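Putative metalloprotease II (Bacteroides fragilis, PDB 4ON1) probably acts as an extracellular zinc-dependent endopeptidase related to fragilysin. Local coordinates at residues 225-228 / 229-232; 364-367 / 368-371. All blocks are in the same frame, centred on the assembly; numbering follows the deposited sequence.

Contact 1 of 2, residues 225-228 / 229-232; sequences QAVT and TSLK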
# COMPACT_ATOMS: atom_id res chain seq x y z
N GLN A 225 0.91 -2.79 2.28
CA GLN A 225 2.15 -3.50 2.50
C GLN A 225 3.30 -2.51 2.76
O GLN A 225 4.10 -2.71 3.67
CB GLN A 225 2.46 -4.38 1.29
CG GLN A 225 3.76 -5.13 1.36
CD GLN A 225 3.56 -6.58 1.70
OE1 GLN A 225 3.18 -7.39 0.84
NE2 GLN A 225 3.80 -6.92 2.95
N ALA A 226 3.34 -1.45 1.96
CA ALA A 226 4.34 -0.40 2.15
C ALA A 226 4.18 0.32 3.49
O ALA A 226 5.17 0.60 4.17
CB ALA A 226 4.29 0.58 1.00
N VAL A 227 2.93 0.60 3.88
CA VAL A 227 2.69 1.20 5.19
C VAL A 227 3.26 0.29 6.26
O VAL A 227 3.98 0.74 7.16
CB VAL A 227 1.20 1.40 5.50
CG1 VAL A 227 1.04 2.03 6.88
CG2 VAL A 227 0.54 2.26 4.43
N THR A 228 2.96 -1.00 6.13
CA THR A 228 3.38 -2.01 7.10
C THR A 228 4.90 -2.09 7.20
O THR A 228 5.46 -2.21 8.29
CB THR A 228 2.79 -3.38 6.74
OG1 THR A 228 1.35 -3.30 6.76
CG2 THR A 228 3.24 -4.44 7.73
N THR A 229 5.57 -1.99 6.06
CA THR A 229 7.03 -1.96 6.04
C THR A 229 7.55 -0.71 6.75
O THR A 229 8.46 -0.79 7.57
CB THR A 229 7.56 -2.01 4.61
OG1 THR A 229 7.18 -3.26 4.01
CG2 THR A 229 9.09 -1.87 4.59
N SER A 230 6.95 0.43 6.46
CA SER A 230 7.42 1.69 7.03
C SER A 230 7.25 1.72 8.54
O SER A 230 8.00 2.42 9.23
CB SER A 230 6.69 2.88 6.40
OG SER A 230 5.35 2.97 6.86
N LEU A 231 6.29 0.96 9.05
CA LEU A 231 5.98 0.98 10.48
C LEU A 231 6.49 -0.25 11.23
O LEU A 231 6.17 -0.45 12.40
CB LEU A 231 4.47 1.11 10.71
CG LEU A 231 3.84 2.37 10.10
CD1 LEU A 231 2.38 2.50 10.53
CD2 LEU A 231 4.64 3.60 10.52
N LYS A 232 7.28 -1.07 10.54
CA LYS A 232 7.84 -2.28 11.15
C LYS A 232 8.58 -1.99 12.46
O LYS A 232 8.49 -2.77 13.42
CB LYS A 232 8.79 -2.98 10.18
CG LYS A 232 9.34 -4.29 10.72
CD LYS A 232 10.33 -4.95 9.76
CE LYS A 232 9.64 -5.42 8.49
NZ LYS A 232 10.61 -5.58 7.37

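Contact 2 of 2, residues 364-367 / 368-371; sequences HLSA and DNWV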
# COMPACT_ATOMS: atom_id res chain seq x y z
N HIS A 364 11.30 4.67 6.86
CA HIS A 364 11.70 5.87 7.60
C HIS A 364 13.16 5.72 8.00
O HIS A 364 13.48 4.95 8.91
CB HIS A 364 10.81 6.09 8.83
CG HIS A 364 9.40 6.44 8.50
ND1 HIS A 364 9.03 7.69 8.06
CD2 HIS A 364 8.26 5.70 8.53
CE1 HIS A 364 7.72 7.71 7.84
NE2 HIS A 364 7.23 6.52 8.12
N LEU A 365 14.03 6.47 7.34
CA LEU A 365 15.46 6.37 7.58
C LEU A 365 15.96 7.52 8.45
O LEU A 365 17.12 7.56 8.86
CB LEU A 365 16.22 6.34 6.26
CG LEU A 365 15.74 5.32 5.22
CD1 LEU A 365 16.51 5.50 3.90
CD2 LEU A 365 15.88 3.88 5.74
N SER A 366 15.08 8.48 8.71
CA SER A 366 15.44 9.64 9.51
C SER A 366 15.23 9.38 11.01
O SER A 366 14.10 9.13 11.45
CB SER A 366 14.63 10.86 9.07
OG SER A 366 14.56 11.81 10.12
N ALA A 367 16.31 9.44 11.78
CA ALA A 367 16.21 9.26 13.23
C ALA A 367 15.29 10.32 13.83
O ALA A 367 14.52 10.04 14.76
CB ALA A 367 17.59 9.34 13.87
N ASP A 368 15.35 11.53 13.30
CA ASP A 368 14.49 12.61 13.78
C ASP A 368 13.02 12.35 13.53
O ASP A 368 12.19 12.70 14.37
CB ASP A 368 14.88 13.94 13.13
CG ASP A 368 15.30 14.96 14.16
OD1 ASP A 368 14.40 15.62 14.73
OD2 ASP A 368 16.52 15.08 14.42
N ASN A 369 12.69 11.74 12.40
CA ASN A 369 11.30 11.37 12.15
C ASN A 369 10.85 10.26 13.11
O ASN A 369 9.72 10.26 13.58
CB ASN A 369 11.10 10.94 10.70
CG ASN A 369 10.84 12.11 9.77
OD1 ASN A 369 10.48 13.21 10.21
ND2 ASN A 369 11.02 11.89 8.47
N TRP A 370 11.75 9.32 13.43
CA TRP A 370 11.45 8.32 14.46
C TRP A 370 11.12 8.98 15.79
O TRP A 370 10.14 8.61 16.46
CB TRP A 370 12.62 7.37 14.67
CG TRP A 370 12.79 6.30 13.65
CD1 TRP A 370 12.62 6.40 12.31
CD2 TRP A 370 13.21 4.96 13.91
NE1 TRP A 370 12.89 5.19 11.70
CE2 TRP A 370 13.25 4.29 12.67
CE3 TRP A 370 13.54 4.25 15.07
CZ2 TRP A 370 13.62 2.95 12.56
CZ3 TRP A 370 13.90 2.92 14.96
CH2 TRP A 370 13.94 2.29 13.71
N VAL A 371 11.94 9.94 16.18
CA VAL A 371 11.71 10.67 17.42
C VAL A 371 10.34 11.34 17.36
O VAL A 371 9.52 11.16 18.27
CB VAL A 371 12.79 11.73 17.68
CG1 VAL A 371 12.36 12.69 18.79
CG2 VAL A 371 14.13 11.06 18.00
O HOH W 1 11.32 9.47 7.71

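Contact 1 of 2, residues 225-228 / 229-232
At the C-terminal end of helix 217-230, next to the zinc-binding helix 331-340 of the metalloprotease domain, the hydroxyl of S230 turns back on the carbonyl of V227. S230 OG donates to V227 O at 2.6 Å. The bond is possible because OG stands between the backbone N and the carbonyl carbon (chi1 73°), the position from which a helical serine can reach a carbonyl of the preceding turn. L231 N also donates to V227 O, at 3.0 Å and in the carbonyl plane, whereas OG comes in at a C=O...O angle of 122° and tilted from that plane. One oxygen thus takes two donors.

Earlier in the turn the helical pattern is regular: T229 N bonds to Q225 O at 2.9 Å and S230 N to A226 O at the same distance. At L231 the chain leaves helical angles. Its N-H, already given to V227 O, makes a second, weak bond to T228 O at 3.4 Å, and K232 N closes a short turn on T229 O at 3.2 Å before helix 232-235 begins.

V227 and L231, one turn apart, lie side by side and point the same way, V227 CG1 meeting L231 CD1 at 3.9 Å. The beta-branched valine and the longer leucine, branched at CG, suit this buried side, where V227 packs on L332, A333 and I336 and L231 on L340, all of helix 331-340. The T228 side chain touches V64 of strand 52-68 while OG1, beside its backbone N (chi1 -61°), bonds to I224 O and Y244 OH, which suits a residue with both a methyl and a hydroxyl.

V227 O therefore keeps its regular helical amide and takes the hydroxyl as well, and the buried, polar S230 OG finds an acceptor within its own helix.

Contact 2 of 2, residues 364-367 / 368-371
S366 caps the N-terminus of helix 367-378, the C-terminal helix of this metzincin-like domain, by accepting from N369 N. Among the side-chain hydrogen bonds, this capping bond to S366 OG measures 2.9 Å; with OG anti to its own backbone N (chi1 157°), the small serine reaches forward to an amide of the first turn. W370 spans further back: its indole NE1 gives a hydrogen to H364 O at 2.9 Å, approaching from above the carbonyl plane, 47° out of it.

The backbone bonds start the helix, W370 N to S366 O and V371 N to A367 O.

Close packing is slight. H364 CB lies beside the pyrrole part of the indole, 3.7 Å from W370 NE1, and the tryptophan, large enough to bridge loop and helix, also stacks on F233. N369 CB packs against S366 OG at 3.6 Å, while its amide oxygen bonds to E343 N and R372 NH1, an asparagine being able to accept there and donate from its other end.

That donating end meets a water: N369 ND2 gives a hydrogen to it at 2.6 Å, and the same water lies in the plane of the H364 ring, 2.9 Å from H364 ND1.

Contact 1 is mostly buried, about 8 Å from the centre of the chain against about 20 Å for contact 2, which runs from buried H364 and N369 to exposed A367, D368 and V371. They concern opposite ends of different helices: contact 1 finishes helix 217-230 and contact 2 begins helix 367-378. In the core the polar side-chain work is hydroxyl to carbonyl, beside apolar packing onto helix 331-340; at the partly exposed helix start it is capping and water-mediated. The two meet where S230 O packs 3.4 Å from H364 CD2. The side chain of H334, a zinc ligand, is about 8 Å from that of S230 and about 7 Å from that of H364.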